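Local structure of AFP (Microbacterium arborescens, 2YJK) at residues Ser114-Asp117 with Ala118-Asp122; Gln124-Ile127 with Asp128-Glu132; Ile142-Lys145 with Arg146-Lys150. The protein probably binds ferric iron and stores it, as a Dps-type member of the ferritin family built from twelve identical subunits. All coordinates share one frame; numbering follows the deposited sequence.

Interaction 1: residues Ser114-Asp117 with Ala118-Asp122; sequences SDID and AALVD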
# COMPACT_ATOMS: atom_id res chain seq x y z
N SER C 114 6.74 9.38 -35.73
CA SER C 114 7.68 8.92 -36.75
C SER C 114 8.63 7.83 -36.22
O SER C 114 8.76 6.76 -36.88
CB SER C 114 8.43 10.12 -37.32
OG SER C 114 9.45 9.69 -38.18
N ASP C 115 9.29 8.06 -35.05
CA ASP C 115 10.18 7.05 -34.43
C ASP C 115 9.32 5.77 -34.06
O ASP C 115 9.71 4.63 -34.35
CB ASP C 115 10.94 7.60 -33.17
CG ASP C 115 11.90 8.92 -33.46
OD1 ASP C 115 11.88 9.59 -34.58
OD2 ASP C 115 12.66 9.29 -32.46
N ILE C 116 8.14 5.92 -33.48
CA ILE C 116 7.29 4.73 -33.27
C ILE C 116 6.96 3.91 -34.59
O ILE C 116 6.94 2.68 -34.60
CB ILE C 116 6.04 5.11 -32.51
CG1 ILE C 116 6.40 5.35 -31.05
CG2 ILE C 116 4.99 4.04 -32.63
CD1 ILE C 116 5.29 6.07 -30.25
N ASP C 117 6.72 4.61 -35.69
CA ASP C 117 6.35 3.99 -36.94
C ASP C 117 7.51 3.14 -37.41
O ASP C 117 7.27 2.06 -37.94
CB ASP C 117 5.99 5.02 -38.04
CG ASP C 117 4.55 5.60 -37.91
OD1 ASP C 117 3.71 5.13 -37.09
OD2 ASP C 117 4.28 6.59 -38.65
N ALA C 118 8.74 3.61 -37.23
CA ALA C 118 9.97 2.83 -37.58
C ALA C 118 10.06 1.54 -36.70
O ALA C 118 10.40 0.46 -37.23
CB ALA C 118 11.27 3.68 -37.38
N ALA C 119 9.74 1.65 -35.40
CA ALA C 119 9.75 0.47 -34.52
C ALA C 119 8.67 -0.53 -34.95
O ALA C 119 8.94 -1.76 -35.00
CB ALA C 119 9.57 0.85 -33.08
N LEU C 120 7.50 -0.02 -35.32
CA LEU C 120 6.38 -0.88 -35.79
C LEU C 120 6.73 -1.73 -37.00
O LEU C 120 6.35 -2.92 -37.06
CB LEU C 120 5.08 -0.09 -36.06
CG LEU C 120 4.41 0.39 -34.79
CD1 LEU C 120 3.25 1.33 -35.11
CD2 LEU C 120 3.91 -0.81 -33.93
N VAL C 121 7.42 -1.15 -37.97
CA VAL C 121 7.91 -1.90 -39.12
C VAL C 121 8.79 -3.04 -38.63
O VAL C 121 8.65 -4.15 -39.09
CB VAL C 121 8.69 -0.96 -40.14
CG1 VAL C 121 9.64 -1.79 -41.17
CG2 VAL C 121 7.71 -0.06 -40.90
N ASP C 122 9.69 -2.79 -37.68
CA ASP C 122 10.57 -3.88 -37.20
C ASP C 122 9.80 -4.89 -36.33
O ASP C 122 10.08 -6.08 -36.39
CB ASP C 122 11.78 -3.33 -36.47
CG ASP C 122 12.85 -2.70 -37.44
OD1 ASP C 122 13.06 -3.14 -38.63
OD2 ASP C 122 13.54 -1.75 -36.97

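Interaction 2: residues Gln124-Ile127 with Asp128-Glu132; sequences QAAI and DGLDE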
# COMPACT_ATOMS: atom_id res chain seq x y z
N GLN C 124 6.66 -5.78 -36.87
CA GLN C 124 5.86 -6.55 -37.80
C GLN C 124 6.77 -7.52 -38.56
O GLN C 124 6.49 -8.68 -38.63
CB GLN C 124 5.01 -5.66 -38.73
CG GLN C 124 3.95 -6.45 -39.62
CD GLN C 124 2.90 -7.24 -38.77
OE1 GLN C 124 2.32 -6.71 -37.82
NE2 GLN C 124 2.69 -8.51 -39.11
N ALA C 125 7.95 -7.08 -38.96
CA ALA C 125 8.94 -8.05 -39.44
C ALA C 125 9.27 -9.18 -38.41
O ALA C 125 9.41 -10.34 -38.79
CB ALA C 125 10.22 -7.34 -39.92
N ALA C 126 9.38 -8.86 -37.12
CA ALA C 126 9.68 -9.93 -36.15
C ALA C 126 8.51 -10.90 -36.05
O ALA C 126 8.73 -12.07 -36.04
CB ALA C 126 10.07 -9.40 -34.79
N ILE C 127 7.29 -10.39 -36.04
CA ILE C 127 6.10 -11.23 -35.92
C ILE C 127 5.98 -12.16 -37.11
O ILE C 127 5.72 -13.35 -36.93
CB ILE C 127 4.80 -10.38 -35.74
CG1 ILE C 127 4.88 -9.65 -34.39
CG2 ILE C 127 3.52 -11.24 -35.81
CD1 ILE C 127 4.03 -8.43 -34.34
N ASP C 128 6.17 -11.63 -38.32
CA ASP C 128 6.17 -12.46 -39.54
C ASP C 128 7.35 -13.44 -39.50
O ASP C 128 7.17 -14.64 -39.72
CB ASP C 128 6.24 -11.60 -40.83
CG ASP C 128 4.99 -10.70 -41.05
OD1 ASP C 128 3.91 -11.00 -40.47
OD2 ASP C 128 5.09 -9.66 -41.76
N GLY C 129 8.54 -12.94 -39.18
CA GLY C 129 9.78 -13.74 -39.29
C GLY C 129 9.91 -14.83 -38.22
O GLY C 129 10.58 -15.82 -38.45
N LEU C 130 9.25 -14.64 -37.07
CA LEU C 130 9.28 -15.64 -35.99
C LEU C 130 8.16 -16.69 -36.09
O LEU C 130 8.18 -17.73 -35.40
CB LEU C 130 9.30 -14.94 -34.60
CG LEU C 130 10.54 -14.10 -34.34
CD1 LEU C 130 10.43 -13.10 -33.18
CD2 LEU C 130 11.85 -15.00 -34.21
N ASP C 131 7.18 -16.43 -36.95
CA ASP C 131 5.99 -17.27 -37.06
C ASP C 131 6.33 -18.70 -37.38
O ASP C 131 5.68 -19.61 -36.90
CB ASP C 131 5.01 -16.76 -38.12
CG ASP C 131 3.67 -17.46 -38.04
OD1 ASP C 131 2.97 -17.35 -36.98
OD2 ASP C 131 3.31 -18.16 -39.01
N GLU C 132 7.35 -18.90 -38.20
CA GLU C 132 7.71 -20.27 -38.55
C GLU C 132 8.76 -20.89 -37.65
O GLU C 132 9.04 -22.06 -37.79
CB GLU C 132 8.10 -20.38 -40.05
CG GLU C 132 6.85 -20.33 -41.03
CD GLU C 132 5.74 -21.37 -40.67
OE1 GLU C 132 5.32 -21.44 -39.47
OE2 GLU C 132 5.29 -22.12 -41.58

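Interaction 3: residues Ile142-Lys145 with Arg146-Lys150; sequences IEIK and RGVDK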
# COMPACT_ATOMS: atom_id res chain seq x y z
N ILE C 142 4.70 -9.75 -30.34
CA ILE C 142 3.28 -9.42 -30.29
C ILE C 142 2.91 -8.55 -29.09
O ILE C 142 2.18 -7.53 -29.23
CB ILE C 142 2.38 -10.69 -30.33
CG1 ILE C 142 2.34 -11.23 -31.78
CG2 ILE C 142 0.98 -10.28 -29.95
CD1 ILE C 142 1.86 -12.73 -31.88
N GLU C 143 3.37 -8.95 -27.90
CA GLU C 143 3.06 -8.19 -26.70
C GLU C 143 3.61 -6.73 -26.82
O GLU C 143 2.91 -5.76 -26.52
CB GLU C 143 3.65 -8.91 -25.49
CG GLU C 143 3.65 -8.09 -24.16
CD GLU C 143 4.50 -8.81 -23.10
OE1 GLU C 143 4.10 -9.90 -22.68
OE2 GLU C 143 5.60 -8.30 -22.74
N ILE C 144 4.85 -6.55 -27.26
CA ILE C 144 5.36 -5.20 -27.41
C ILE C 144 4.57 -4.38 -28.51
O ILE C 144 4.24 -3.19 -28.32
CB ILE C 144 6.87 -5.19 -27.81
CG1 ILE C 144 7.78 -5.76 -26.68
CG2 ILE C 144 7.30 -3.73 -28.17
CD1 ILE C 144 9.17 -6.23 -27.17
N LYS C 145 4.27 -5.02 -29.67
CA LYS C 145 3.40 -4.35 -30.67
C LYS C 145 2.02 -3.84 -30.14
O LYS C 145 1.58 -2.73 -30.48
CB LYS C 145 3.19 -5.20 -31.92
CG LYS C 145 2.75 -4.32 -33.08
CD LYS C 145 2.61 -5.12 -34.39
CE LYS C 145 2.31 -4.20 -35.63
NZ LYS C 145 1.06 -3.45 -35.47
N ARG C 146 1.34 -4.61 -29.31
CA ARG C 146 0.07 -4.14 -28.73
C ARG C 146 0.27 -2.85 -27.94
O ARG C 146 -0.49 -1.87 -28.14
CB ARG C 146 -0.58 -5.17 -27.79
CG ARG C 146 -1.22 -6.31 -28.54
CD ARG C 146 -1.74 -7.32 -27.56
NE ARG C 146 -2.72 -6.72 -26.64
CZ ARG C 146 -3.35 -7.42 -25.70
NH1 ARG C 146 -3.14 -8.72 -25.59
NH2 ARG C 146 -4.18 -6.84 -24.87
N GLY C 147 1.27 -2.84 -27.07
CA GLY C 147 1.57 -1.63 -26.28
C GLY C 147 1.98 -0.43 -27.13
O GLY C 147 1.56 0.68 -26.85
N VAL C 148 2.79 -0.66 -28.16
CA VAL C 148 3.30 0.40 -28.99
C VAL C 148 2.17 1.00 -29.84
O VAL C 148 2.04 2.25 -29.91
CB VAL C 148 4.50 -0.10 -29.85
CG1 VAL C 148 5.05 1.01 -30.82
CG2 VAL C 148 5.70 -0.48 -28.95
N ASP C 149 1.32 0.13 -30.40
CA ASP C 149 0.07 0.50 -31.11
C ASP C 149 -0.83 1.38 -30.28
O ASP C 149 -1.40 2.37 -30.76
CB ASP C 149 -0.73 -0.75 -31.49
CG ASP C 149 -0.24 -1.37 -32.80
OD1 ASP C 149 0.54 -0.67 -33.49
OD2 ASP C 149 -0.58 -2.53 -33.15
N LYS C 150 -0.93 1.07 -29.00
CA LYS C 150 -1.78 1.89 -28.17
C LYS C 150 -1.17 3.29 -27.85
O LYS C 150 -1.86 4.31 -27.91
CB LYS C 150 -2.15 1.08 -26.92
CG LYS C 150 -3.00 1.84 -25.93
CD LYS C 150 -3.24 0.99 -24.66
CE LYS C 150 -4.36 1.64 -23.86
NZ LYS C 150 -4.44 1.11 -22.46

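Interaction 1: residues Ser114-Asp117 with Ala118-Asp122
Ile116 and Leu120, one helical turn apart on helix 105-130, show how a single helix can carry a dense face and a looser one. On the dense side the amide of Leu120 is bonded to Ile116 O at 2.8 Å, nearly along the C=O axis and with an N-H...O angle of 160°. The leucine side chain folds back over the same oxygen: with its CG anti to its own carbonyl carbon (chi1 -72°), Leu120 CG comes within 3.4 Å of Ile116 O. The two side chains then run alongside each other, pointing the same way. Their branches touch where Ile116 CG2, anti to the backbone N, faces Leu120 CD1 at 4.1 Å. Ala119 fills the adjoining part of the buried face with no more than a methyl, its CB 3.5 Å from Ile116 O.

On the solvent side little but backbone meets. Ala118 N reaches Ser114 O, and Val121 N reaches Asp117 O, at 3.2 Å each, longer than the Leu120 bond, and in both the donor is tilted from the carbonyl plane, by 26° in the second. Side chains add little here: Val121 CG2 lies 3.7 Å from Asp117 O, and the Ser114 side chain does not touch the next turn.

The acids bond to other parts of the chain: Asp117 forms a salt bridge with Arg152 of helix 135-156, while Asp115 accepts hydrogen bonds from Thr96 and the Ala97 amide. In the four-helix bundle of the ferritin fold, Ile116 is wedged between Leu35 of helix 15-45 and Val148 and Leu155 of helix 135-156, with Ala119 against Met32.

Interaction 2: residues Gln124-Ile127 with Asp128-Glu132
Gln124 and Asp128 lie across one another on the outer face of helix 105-130, close to its C-terminal end, their amide and carboxylate planes turned 58° apart. The glutamine starts out with CG anti to the backbone N and then bends at its second torsion (chi2 61°), which turns the amide forward along the helix until Gln124 NE2 stands 3.1 Å from Asp128 OD1. The acceptor lies close to the plane of the amide, but the donor approaches from above the carboxylate, and the N-H...O angle is only 136°. Beneath this pair the backbone bond from Asp128 N to Gln124 O, 3.0 Å long, is almost straight.

Ala126 and Leu130 meet on the buried face in quite another manner. Leu130 swings over the carbonyl that its own amide binds, placing Leu130 CG 3.2 Å from Ala126 O, and its CD1 then rests on Ala126 CB at 4.1 Å. These last turns pack on helices 15-45 and 135-156 of the ferritin-type four-helix bundle, Phe24 touching both residues. Just beyond, Gln138 NE2 bonds to both Ile127 O and Asp131 OD1, and a bound iron(III) ion lies about 4 Å from the Asp131 side chain.

Bent and out of plane, the amide-carboxylate bond is likely to be modest in strength, steering the amide's rotation more than holding the turn together; a carboxylate so near the helix C-terminus is probably mildly disfavoured by the helix dipole, and the amide N-H would offset part of that.

Interaction 3: residues Ile142-Lys145 with Arg146-Lys150
A salt bridge between residues four apart on one helix, Lys145 to Asp149, marks the middle of helix 135-156. Lys145 leaves the backbone with CG anti to N (chi1 -160°), runs extended and turns only at its last torsion, near -61°, which brings NZ over to the acid. There Lys145 NZ lies 3.0 Å from Asp149 OD2, which accepts through its syn lone pair, on the side of the other oxygen; the second bond, to OD1, is weak at 3.5 Å. Below it, Asp149 N is bonded to Lys145 O at 2.9 Å.

This helix is the last of the four in the ferritin-type bundle, and its inner face is apolar. Ile144 and Val148 lie side by side there, Ile144 CG2 against Val148 CG2 at 3.7 Å, with Tyr68 of helix 51-78 packed on both. Val148 CG2 also comes within 3.1 Å of Ile144 O, the carbonyl that accepts the Val148 amide, so the packing is tight at this turn.

Asp149 is buried, and OD2 has a further partner in Arg75 of a second subunit. An alanine in place of Asp149 is likely to leave both the Lys145 ammonium and that arginine without their shared carboxylate, with NZ set free to turn. Arg146, whose CG passes 3.7 Å from Ile142 O, carries its guanidinium outward to Asp139 and Glu143 of the second subunit, while Glu143 receives Arg146 of a third.

All three contacts pair residues one turn apart, interactions 1 and 2 in series on helix 105-130 and interaction 3 on helix 135-156, which packs against it. All are partly buried: interaction 3 has four buried and no exposed touching residues, the others two exposed ones each. The polar side changes with place. In interaction 1 the acids serve the same chain; in interaction 2 a neutral amide meets an exposed carboxylate, and one neighbouring subunit is touched by packing; interaction 3 sets a buried aspartate against a partly exposed lysine and makes salt bridges to two subunits. Leu120 CD2 lies 3.8 Å from Lys145 CG and Ile127 CD1 3.6 Å from Lys145 CD, so the Lys145 chain packs against both interactions on helix 105-130.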